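Local coordinates for protein sulfotransferase (Alicyclobacillus acidocaldarius subsp. acidocaldarius, PDB 3RNL) that probably transfers a sulfuryl group to an acceptor molecule, and binds magnesium ions, at residues Y107-N118 / F178-E189; L138-K146 / M271-L279. All coordinates share one frame; numbering follows the deposited sequence. Where two conformers were deposited one is given.

Contact 1: residues Y107-N118 / F178-E189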
loop_
_atom_site.group_PDB
_atom_site.type_symbol
_atom_site.label_atom_id
_atom_site.label_comp_id
_atom_site.label_asym_id
_atom_site.label_seq_id
_atom_site.Cartn_x
_atom_site.Cartn_y
_atom_site.Cartn_z
ATOM N N TYR A 107 -13.456 13.289 0.070
ATOM C CA TYR A 107 -12.611 13.988 1.054
ATOM C C TYR A 107 -11.477 14.728 0.358
ATOM O O TYR A 107 -10.348 14.262 0.340
ATOM C CB TYR A 107 -12.020 12.980 2.043
ATOM C CG TYR A 107 -13.089 12.206 2.763
ATOM C CD1 TYR A 107 -13.980 12.848 3.608
ATOM C CD2 TYR A 107 -13.228 10.833 2.577
ATOM C CE1 TYR A 107 -14.983 12.143 4.269
ATOM C CE2 TYR A 107 -14.227 10.118 3.247
ATOM C CZ TYR A 107 -15.095 10.775 4.076
ATOM O OH TYR A 107 -16.087 10.069 4.723
ATOM N N PRO A 108 -11.780 15.887 -0.229
ATOM C CA PRO A 108 -10.751 16.559 -1.028
ATOM C C PRO A 108 -9.561 17.077 -0.204
ATOM O O PRO A 108 -8.533 17.413 -0.783
ATOM C CB PRO A 108 -11.506 17.728 -1.672
ATOM C CG PRO A 108 -12.720 17.937 -0.790
ATOM C CD PRO A 108 -13.084 16.575 -0.285
ATOM N N ASP A 109 -9.725 17.175 1.110
ATOM C CA ASP A 109 -8.641 17.644 1.981
ATOM C C ASP A 109 -7.822 16.495 2.580
ATOM O O ASP A 109 -6.930 16.716 3.406
ATOM C CB ASP A 109 -9.210 18.535 3.089
ATOM C CG ASP A 109 -9.824 19.828 2.537
ATOM O OD1 ASP A 109 -9.344 20.329 1.494
ATOM O OD2 ASP A 109 -10.790 20.344 3.137
ATOM N N ALA A 110 -8.129 15.266 2.186
ATOM C CA ALA A 110 -7.425 14.112 2.763
ATOM C C ALA A 110 -5.927 14.095 2.468
ATOM O O ALA A 110 -5.487 14.520 1.408
ATOM C CB ALA A 110 -8.071 12.796 2.296
ATOM N N LYS A 111 -5.151 13.546 3.400
ATOM C CA LYS A 111 -3.721 13.344 3.171
ATOM C C LYS A 111 -3.455 11.876 2.868
ATOM O O LYS A 111 -4.183 10.994 3.328
ATOM C CB LYS A 111 -2.912 13.778 4.387
ATOM C CG LYS A 111 -2.994 15.286 4.622
ATOM C CD LYS A 111 -2.343 15.683 5.955
ATOM C CE LYS A 111 -2.673 17.156 6.262
ATOM N NZ LYS A 111 -2.186 17.628 7.590
ATOM N N ILE A 112 -2.436 11.625 2.059
ATOM C CA ILE A 112 -2.188 10.293 1.534
ATOM C C ILE A 112 -0.786 9.859 1.934
ATOM O O ILE A 112 0.173 10.602 1.683
ATOM C CB ILE A 112 -2.229 10.318 0.000
ATOM C CG1 ILE A 112 -3.539 10.939 -0.512
ATOM C CG2 ILE A 112 -1.977 8.905 -0.577
ATOM C CD1 ILE A 112 -4.785 10.112 -0.187
ATOM N N LEU A 113 -0.671 8.685 2.562
ATOM C CA LEU A 113 0.634 8.077 2.846
ATOM C C LEU A 113 0.866 6.891 1.937
ATOM O O LEU A 113 0.021 5.997 1.851
ATOM C CB LEU A 113 0.693 7.584 4.303
ATOM C CG LEU A 113 0.804 8.711 5.338
ATOM C CD1 LEU A 113 0.584 8.181 6.758
ATOM C CD2 LEU A 113 2.175 9.377 5.225
ATOM N N ILE A 114 2.021 6.873 1.272
ATOM C CA ILE A 114 2.375 5.781 0.366
ATOM C C ILE A 114 3.719 5.264 0.824
ATOM O O ILE A 114 4.616 6.067 1.062
ATOM C CB ILE A 114 2.564 6.321 -1.069
ATOM C CG1 ILE A 114 1.249 6.903 -1.594
ATOM C CG2 ILE A 114 3.107 5.220 -2.006
ATOM C CD1 ILE A 114 1.390 7.661 -2.920
HETATM N N MSE A 115 3.871 3.943 0.962
HETATM C CA MSE A 115 5.198 3.392 1.273
HETATM C C MSE A 115 5.616 2.472 0.134
HETATM O O MSE A 115 4.838 1.622 -0.297
HETATM C CB MSE A 115 5.222 2.633 2.605
HETATM C CG MSE A 115 6.618 2.080 2.934
HETATM SE SE MSE A 115 6.934 1.861 4.849
HETATM C CE MSE A 115 5.111 1.665 5.432
ATOM N N LEU A 116 6.836 2.659 -0.366
ATOM C CA LEU A 116 7.314 1.886 -1.508
ATOM C C LEU A 116 8.565 1.129 -1.144
ATOM O O LEU A 116 9.401 1.607 -0.393
ATOM C CB LEU A 116 7.628 2.813 -2.693
ATOM C CG LEU A 116 6.501 3.745 -3.141
ATOM C CD1 LEU A 116 6.997 4.689 -4.251
ATOM C CD2 LEU A 116 5.293 2.945 -3.637
ATOM N N ARG A 117 8.704 -0.044 -1.736
ATOM C CA ARG A 117 9.856 -0.880 -1.497
ATOM C C ARG A 117 10.419 -1.287 -2.853
ATOM O O ARG A 117 9.672 -1.352 -3.821
ATOM C CB ARG A 117 9.361 -2.117 -0.771
ATOM C CG ARG A 117 10.399 -3.111 -0.474
ATOM C CD ARG A 117 9.755 -4.231 0.251
ATOM N NE ARG A 117 10.746 -5.148 0.777
ATOM C CZ ARG A 117 10.427 -6.224 1.474
ATOM N NH1 ARG A 117 9.147 -6.502 1.720
ATOM N NH2 ARG A 117 11.384 -7.006 1.929
ATOM N N ASN A 118 11.704 -1.629 -2.922
ATOM C CA ASN A 118 12.272 -2.078 -4.196
ATOM C C ASN A 118 11.311 -3.137 -4.744
ATOM O O ASN A 118 11.017 -4.129 -4.072
ATOM C CB ASN A 118 13.637 -2.711 -3.913
ATOM C CG ASN A 118 14.295 -3.330 -5.141
ATOM O OD1 ASN A 118 13.657 -3.576 -6.165
ATOM N ND2 ASN A 118 15.602 -3.586 -5.029
ATOM N N PHE A 178 -4.529 14.636 -5.742
ATOM C CA PHE A 178 -4.428 15.327 -4.460
ATOM C C PHE A 178 -3.433 16.475 -4.395
ATOM O O PHE A 178 -3.584 17.371 -3.564
ATOM C CB PHE A 178 -4.118 14.304 -3.349
ATOM C CG PHE A 178 -5.297 13.457 -3.002
ATOM C CD1 PHE A 178 -6.252 13.939 -2.128
ATOM C CD2 PHE A 178 -5.494 12.214 -3.601
ATOM C CE1 PHE A 178 -7.381 13.176 -1.811
ATOM C CE2 PHE A 178 -6.623 11.455 -3.293
ATOM C CZ PHE A 178 -7.571 11.945 -2.401
ATOM N N GLY A 179 -2.491 16.519 -5.328
ATOM C CA GLY A 179 -1.435 17.520 -5.265
ATOM C C GLY A 179 -0.310 17.108 -4.328
ATOM O O GLY A 179 -0.513 16.353 -3.387
ATOM N N ARG A 180 0.888 17.629 -4.567
ATOM C CA ARG A 180 2.051 17.241 -3.770
ATOM C C ARG A 180 1.924 17.626 -2.290
ATOM O O ARG A 180 2.477 16.958 -1.418
ATOM C CB ARG A 180 3.321 17.844 -4.377
ATOM C CG ARG A 180 4.607 17.135 -3.983
ATOM C CD ARG A 180 5.749 17.495 -4.940
ATOM N NE ARG A 180 5.492 17.036 -6.306
ATOM C CZ ARG A 180 5.967 15.903 -6.818
ATOM N NH1 ARG A 180 6.729 15.111 -6.076
ATOM N NH2 ARG A 180 5.684 15.567 -8.072
ATOM N N GLU A 181 1.190 18.695 -2.005
ATOM C CA GLU A 181 0.982 19.108 -0.617
ATOM C C GLU A 181 0.314 18.017 0.241
ATOM O O GLU A 181 0.523 17.933 1.460
ATOM C CB GLU A 181 0.146 20.396 -0.595
ATOM C CG GLU A 181 -0.069 20.985 0.782
ATOM C CD GLU A 181 1.163 21.680 1.313
ATOM O OE1 GLU A 181 1.755 22.502 0.575
ATOM O OE2 GLU A 181 1.543 21.397 2.468
ATOM N N GLN A 182 -0.551 17.227 -0.390
ATOM C CA GLN A 182 -1.349 16.226 0.313
ATOM C C GLN A 182 -0.852 14.777 0.254
ATOM O O GLN A 182 -1.584 13.854 0.636
ATOM C CB GLN A 182 -2.827 16.343 -0.083
ATOM C CG GLN A 182 -3.446 17.634 0.480
ATOM C CD GLN A 182 -4.812 17.942 -0.093
ATOM O OE1 GLN A 182 -5.046 19.040 -0.580
ATOM N NE2 GLN A 182 -5.722 16.978 -0.029
ATOM N N VAL A 183 0.327 14.569 -0.326
ATOM C CA VAL A 183 0.851 13.212 -0.489
ATOM C C VAL A 183 2.259 13.118 0.093
ATOM O O VAL A 183 3.081 14.012 -0.109
ATOM C CB VAL A 183 0.931 12.845 -1.983
ATOM C CG1 VAL A 183 1.493 11.408 -2.148
ATOM C CG2 VAL A 183 -0.448 12.975 -2.627
ATOM N N LYS A 184 2.533 12.042 0.827
ATOM C CA LYS A 184 3.883 11.804 1.331
ATOM C C LYS A 184 4.288 10.396 0.956
ATOM O O LYS A 184 3.550 9.449 1.225
ATOM C CB LYS A 184 3.936 11.974 2.850
ATOM C CG LYS A 184 5.327 11.699 3.437
ATOM C CD LYS A 184 5.357 11.993 4.925
ATOM C CE LYS A 184 6.715 11.652 5.541
ATOM N NZ LYS A 184 7.766 12.589 5.048
ATOM N N VAL A 185 5.450 10.265 0.320
ATOM C CA VAL A 185 5.934 8.946 -0.101
ATOM C C VAL A 185 7.097 8.573 0.792
ATOM O O VAL A 185 8.012 9.373 0.964
ATOM C CB VAL A 185 6.421 8.999 -1.557
ATOM C CG1 VAL A 185 7.039 7.644 -1.980
ATOM C CG2 VAL A 185 5.272 9.386 -2.471
ATOM N N ILE A 186 7.050 7.376 1.370
ATOM C CA ILE A 186 8.103 6.889 2.263
ATOM C C ILE A 186 8.743 5.671 1.637
ATOM O O ILE A 186 8.059 4.875 1.004
ATOM C CB ILE A 186 7.505 6.418 3.593
ATOM C CG1 ILE A 186 6.748 7.547 4.279
ATOM C CG2 ILE A 186 8.588 5.887 4.525
ATOM C CD1 ILE A 186 5.819 7.015 5.350
ATOM N N LEU A 187 10.058 5.534 1.790
ATOM C CA LEU A 187 10.739 4.325 1.316
ATOM C C LEU A 187 10.881 3.297 2.435
ATOM O O LEU A 187 11.259 3.619 3.561
ATOM C CB LEU A 187 12.119 4.660 0.751
ATOM C CG LEU A 187 12.116 5.704 -0.362
ATOM C CD1 LEU A 187 13.531 5.905 -0.900
ATOM C CD2 LEU A 187 11.143 5.296 -1.489
ATOM N N PHE A 188 10.579 2.048 2.114
ATOM C CA PHE A 188 10.638 0.972 3.095
ATOM C C PHE A 188 12.013 0.888 3.763
ATOM O O PHE A 188 12.137 0.657 4.973
ATOM C CB PHE A 188 10.310 -0.348 2.396
ATOM C CG PHE A 188 10.552 -1.552 3.244
ATOM C CD1 PHE A 188 9.623 -1.940 4.194
ATOM C CD2 PHE A 188 11.714 -2.283 3.107
ATOM C CE1 PHE A 188 9.850 -3.053 4.986
ATOM C CE2 PHE A 188 11.949 -3.398 3.894
ATOM C CZ PHE A 188 11.015 -3.781 4.834
ATOM N N GLU A 189 13.049 1.084 2.969
ATOM C CA GLU A 189 14.413 0.961 3.461
ATOM C C GLU A 189 14.743 2.018 4.556
ATOM O O GLU A 189 15.439 1.724 5.544
ATOM C CB GLU A 189 15.366 0.993 2.254
ATOM C CG GLU A 189 15.133 -0.166 1.205
ATOM C CD GLU A 189 13.929 0.001 0.204
ATOM O OE1 GLU A 189 13.353 1.119 0.053
ATOM O OE2 GLU A 189 13.575 -1.024 -0.465
HETATM O O HOH W 1 -8.097 19.824 -1.771
HETATM O O HOH W 2 -6.915 20.666 0.721
HETATM O O HOH W 3 13.521 -4.281 0.551
#

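Contact 2: residues L138-K146 / M271-L279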
loop_
_atom_site.group_PDB
_atom_site.type_symbol
_atom_site.label_atom_id
_atom_site.label_comp_id
_atom_site.label_asym_id
_atom_site.label_seq_id
_atom_site.Cartn_x
_atom_site.Cartn_y
_atom_site.Cartn_z
ATOM N N LEU A 138 3.928 -23.510 -6.119
ATOM C CA LEU A 138 4.936 -23.445 -7.187
ATOM C C LEU A 138 6.185 -22.698 -6.740
ATOM O O LEU A 138 6.150 -21.947 -5.770
ATOM C CB LEU A 138 4.370 -22.793 -8.453
ATOM C CG LEU A 138 3.162 -23.485 -9.097
ATOM C CD1 LEU A 138 2.568 -22.590 -10.177
ATOM C CD2 LEU A 138 3.544 -24.834 -9.661
ATOM N N SER A 139 7.279 -22.894 -7.468
ATOM C CA SER A 139 8.466 -22.076 -7.276
ATOM C C SER A 139 8.154 -20.631 -7.664
ATOM O O SER A 139 7.180 -20.358 -8.367
ATOM C CB SER A 139 9.607 -22.581 -8.152
ATOM O OG SER A 139 9.314 -22.363 -9.528
ATOM N N PHE A 140 8.958 -19.699 -7.170
ATOM C CA PHE A 140 8.772 -18.292 -7.519
ATOM C C PHE A 140 8.910 -18.134 -9.030
ATOM O O PHE A 140 8.175 -17.372 -9.658
ATOM C CB PHE A 140 9.812 -17.447 -6.779
ATOM C CG PHE A 140 9.735 -15.966 -7.071
ATOM C CD1 PHE A 140 8.547 -15.270 -6.914
ATOM C CD2 PHE A 140 10.866 -15.277 -7.483
ATOM C CE1 PHE A 140 8.485 -13.884 -7.172
ATOM C CE2 PHE A 140 10.810 -13.906 -7.743
ATOM C CZ PHE A 140 9.625 -13.215 -7.572
ATOM N N ARG A 141 9.850 -18.869 -9.624
ATOM C CA ARG A 141 10.068 -18.761 -11.064
ATOM C C ARG A 141 8.793 -19.102 -11.843
ATOM O O ARG A 141 8.404 -18.380 -12.773
ATOM C CB ARG A 141 11.216 -19.674 -11.510
ATOM C CG ARG A 141 11.656 -19.413 -12.930
ATOM C CD ARG A 141 12.714 -20.418 -13.373
ATOM N NE ARG A 141 13.978 -20.368 -12.625
ATOM C CZ ARG A 141 14.922 -19.447 -12.802
ATOM N NH1 ARG A 141 14.732 -18.457 -13.667
ATOM N NH2 ARG A 141 16.058 -19.504 -12.107
ATOM N N GLU A 142 8.158 -20.206 -11.461
ATOM C CA GLU A 142 6.904 -20.643 -12.077
ATOM C C GLU A 142 5.754 -19.699 -11.762
ATOM O O GLU A 142 4.899 -19.440 -12.608
ATOM C CB GLU A 142 6.532 -22.047 -11.592
ATOM C CG GLU A 142 7.485 -23.145 -12.033
ATOM C CD GLU A 142 7.153 -24.482 -11.389
ATOM O OE1 GLU A 142 7.394 -24.640 -10.169
ATOM O OE2 GLU A 142 6.634 -25.366 -12.100
ATOM N N SER A 143 5.730 -19.201 -10.532
ATOM C CA SER A 143 4.661 -18.296 -10.083
ATOM C C SER A 143 4.709 -16.984 -10.882
ATOM O O SER A 143 3.674 -16.451 -11.289
ATOM C CB SER A 143 4.777 -18.047 -8.569
ATOM O OG SER A 143 3.554 -17.557 -8.007
ATOM N N LEU A 144 5.917 -16.481 -11.127
ATOM C CA LEU A 144 6.092 -15.277 -11.935
ATOM C C LEU A 144 5.528 -15.478 -13.333
ATOM O O LEU A 144 4.895 -14.581 -13.901
ATOM C CB LEU A 144 7.579 -14.931 -12.070
ATOM C CG LEU A 144 8.226 -14.140 -10.939
ATOM C CD1 LEU A 144 9.746 -14.180 -11.104
ATOM C CD2 LEU A 144 7.711 -12.689 -10.928
ATOM N N ALA A 145 5.787 -16.652 -13.897
ATOM C CA ALA A 145 5.410 -16.938 -15.272
ATOM C C ALA A 145 3.895 -17.016 -15.450
ATOM O O ALA A 145 3.387 -16.861 -16.566
ATOM C CB ALA A 145 6.081 -18.227 -15.749
ATOM N N LYS A 146 3.173 -17.260 -14.359
ATOM C CA LYS A 146 1.716 -17.345 -14.418
ATOM C C LYS A 146 0.993 -16.006 -14.267
ATOM O O LYS A 146 -0.238 -15.966 -14.321
ATOM C CB LYS A 146 1.186 -18.311 -13.348
ATOM C CG LYS A 146 1.472 -19.767 -13.671
ATOM C CD LYS A 146 0.622 -20.701 -12.839
ATOM C CE LYS A 146 0.729 -22.134 -13.338
ATOM N NZ LYS A 146 0.257 -22.276 -14.746
HETATM N N MSE A 271 15.862 -15.217 -3.506
HETATM C CA MSE A 271 15.459 -15.274 -4.899
HETATM C C MSE A 271 16.627 -15.751 -5.775
HETATM O O MSE A 271 17.789 -15.459 -5.490
HETATM C CB MSE A 271 14.996 -13.891 -5.334
HETATM C CG MSE A 271 14.719 -13.767 -6.792
HETATM SE SE MSE A 271 14.371 -11.901 -7.188
HETATM C CE MSE A 271 13.111 -11.514 -5.774
ATOM N N GLU A 272 16.325 -16.508 -6.828
ATOM C CA GLU A 272 17.360 -16.919 -7.779
ATOM C C GLU A 272 18.085 -15.690 -8.328
ATOM O O GLU A 272 17.458 -14.717 -8.686
ATOM C CB GLU A 272 16.735 -17.688 -8.943
ATOM C CG GLU A 272 16.107 -19.009 -8.537
ATOM C CD GLU A 272 17.137 -20.102 -8.343
ATOM O OE1 GLU A 272 18.347 -19.810 -8.460
ATOM O OE2 GLU A 272 16.739 -21.260 -8.080
ATOM N N PRO A 273 19.417 -15.745 -8.404
ATOM C CA PRO A 273 20.190 -14.584 -8.869
ATOM C C PRO A 273 19.803 -14.101 -10.273
ATOM O O PRO A 273 19.720 -12.890 -10.489
ATOM C CB PRO A 273 21.629 -15.103 -8.854
ATOM C CG PRO A 273 21.626 -16.141 -7.772
ATOM C CD PRO A 273 20.281 -16.804 -7.846
ATOM N N ASP A 274 19.570 -15.016 -11.213
ATOM C CA ASP A 274 19.193 -14.579 -12.552
ATOM C C ASP A 274 17.862 -13.835 -12.506
ATOM O O ASP A 274 17.661 -12.872 -13.246
ATOM C CB ASP A 274 19.143 -15.753 -13.554
ATOM C CG ASP A 274 17.979 -16.707 -13.293
ATOM O OD1 ASP A 274 17.986 -17.374 -12.240
ATOM O OD2 ASP A 274 17.067 -16.809 -14.150
ATOM N N LEU A 275 16.952 -14.270 -11.638
ATOM C CA LEU A 275 15.663 -13.575 -11.525
ATOM C C LEU A 275 15.832 -12.191 -10.919
ATOM O O LEU A 275 15.171 -11.248 -11.329
ATOM C CB LEU A 275 14.648 -14.385 -10.706
ATOM C CG LEU A 275 14.141 -15.656 -11.384
ATOM C CD1 LEU A 275 13.266 -16.460 -10.422
ATOM C CD2 LEU A 275 13.367 -15.292 -12.646
ATOM N N ARG A 276 16.716 -12.061 -9.934
ATOM C CA ARG A 276 16.951 -10.735 -9.373
ATOM C C ARG A 276 17.478 -9.790 -10.455
ATOM O O ARG A 276 17.044 -8.647 -10.553
ATOM C CB ARG A 276 17.901 -10.759 -8.175
ATOM C CG ARG A 276 18.180 -9.330 -7.646
ATOM C CD ARG A 276 18.756 -9.293 -6.239
ATOM N NE ARG A 276 17.772 -9.676 -5.228
ATOM C CZ ARG A 276 16.917 -8.835 -4.646
ATOM N NH1 ARG A 276 16.899 -7.552 -4.978
ATOM N NH2 ARG A 276 16.066 -9.290 -3.745
ATOM N N GLU A 277 18.400 -10.273 -11.281
ATOM C CA GLU A 277 18.945 -9.417 -12.334
ATOM C C GLU A 277 17.856 -9.060 -13.344
ATOM O O GLU A 277 17.695 -7.893 -13.710
ATOM C CB GLU A 277 20.110 -10.100 -13.057
ATOM C CG GLU A 277 21.291 -10.420 -12.164
ATOM C CD GLU A 277 22.085 -9.186 -11.770
ATOM O OE1 GLU A 277 21.762 -8.077 -12.249
ATOM O OE2 GLU A 277 23.042 -9.329 -10.982
ATOM N N GLU A 278 17.102 -10.062 -13.787
ATOM C CA GLU A 278 16.083 -9.833 -14.810
ATOM C C GLU A 278 14.948 -8.937 -14.317
ATOM O O GLU A 278 14.466 -8.088 -15.062
ATOM C CB GLU A 278 15.512 -11.155 -15.320
ATOM C CG GLU A 278 14.882 -11.062 -16.698
ATOM C CD GLU A 278 14.636 -12.436 -17.301
ATOM O OE1 GLU A 278 14.379 -13.382 -16.524
ATOM O OE2 GLU A 278 14.705 -12.571 -18.542
ATOM N N LEU A 279 14.510 -9.139 -13.075
ATOM C CA LEU A 279 13.437 -8.312 -12.527
ATOM C C LEU A 279 13.912 -6.887 -12.296
ATOM O O LEU A 279 13.164 -5.934 -12.543
ATOM C CB LEU A 279 12.869 -8.896 -11.233
ATOM C CG LEU A 279 11.971 -10.129 -11.411
ATOM C CD1 LEU A 279 11.562 -10.690 -10.049
ATOM C CD2 LEU A 279 10.746 -9.799 -12.259
#

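Contact 1: residues Y107-N118 / F178-E189
Ile112 and Val183 begin a run of five parallel bridges that joins strand 111-116 to strand 183-187, the last strand of the parallel sheet in this P-loop-type alpha-beta-alpha fold. Ile112, Ile114, Val183 and Val185, beta-branched and so suited to extended backbone, share one face with Leu116 and Leu187; Leu116 CD1 meets Val185 CG1 at 3.7 Å. Leu113, Met115 (selenomethionine) and Ile186 fill the other face, under helices 21-29 and 195-206.

At the N-terminal end Phe178 stands across Ile112, whose CD1 lies over one ring face, 4.0 Å from the centroid, in a CH-pi contact. Beside it the extended Gln182 side chain uses both N-H groups of NE2, in its own amide plane, to grip Pro108 O at 2.9 Å and Ala110 O, tying down the turn from Tyr107 to Ala110. With a leucine in place of Gln182 both N-H groups are gone, and the turn would probably be freer to shift away from strand 183-187.

At the other end, Arg117 and Phe188 lie side by side: with CG anti to the backbone N (chi1 178°) and the chain straight to NE, the guanidinium stacks on the ring, planes 25° apart and centres 4.4 Å apart, while NH1 bonds to Lys18 O. Glu189 bends back across the arginine, and its OE2 accepts from Asn118 N at 3.1 Å through the syn lone pair.

Contact 2: residues L138-K146 / M271-L279
A helix-helix packing contact joins the N-terminal turns of helix 140-145 and helix 273-294. The short axes run 33° apart and come no closer than 11.6 Å, so long side chains make the contact. Helix 140-145 starts with a capping box: Ser139 OG accepts from Glu142 N at 3.1 Å, and Glu142 OE1 receives Ser139 N and OG.

Arg141 reaches across at the exposed edge. Its chain is extended as far as CD and then bends at chi3 (-63°), which presents the guanidinium end-on to Asp274. NH1 donates to OD2 and NH2 to OD1, the latter at 2.9 Å; both oxygens use their syn lone pairs, and the paired hydrogen bonds hold the two nearly coplanar groups, 19° apart, against turning. Leu275 lies with CG and CD1 over one face of the guanidinium, and its CD2 comes within 3.6 Å of Arg141 NH1, serving both charged edge and apolar interior. Glu272, the N-cap residue of its helix, adds a second negative charge nearby, too far for a salt bridge.

Inside, Phe140 points toward segment 271-279. Leu275 slides past the ring in the opposite direction, its CD1 4.0 Å from Phe140 CD2, and Leu279 CD1 approaches CE2 obliquely. Met271, a selenomethionine, bends at chi3 and brings CE within 3.9 Å of Phe140 CE2, while SE, oblique to the ring and 5.4 Å from its centroid, makes a Met-aromatic contact. Leu144 meets Leu275 and Leu279 tip to tip, and its CD1 also covers a face of Phe140. Phe124 and Tyr127 of helix 119-132 pack on the same ring. The arrangement is that of two helices packed through an apolar seam, Phe140, Leu144, Leu275 and Leu279, with a salt bridge along its exposed edge.

Overall arrangement
The two contacts lie on opposite sides of the chain's centre, with centres about 29 Å apart: contact 1 at one edge of the parallel sheet, contact 2 out among peripheral helices. Their segments alternate along the sequence, in the order 107-118, 138-146, 178-189 and 271-279. Helix 119-132 links them: it starts directly after strand 111-116, where Asn118 caps it, and its side chains pack on Phe140, Met271 and Leu279. Arg276 forms a salt bridge with Asp121 of that helix and also packs near Asn118. Helix 119-132 thus ties the start of helix 273-294 to the sheet, and Arg180 of contact 1, in one of its conformers, bonds to Leu293 O near the far end of helix 273-294.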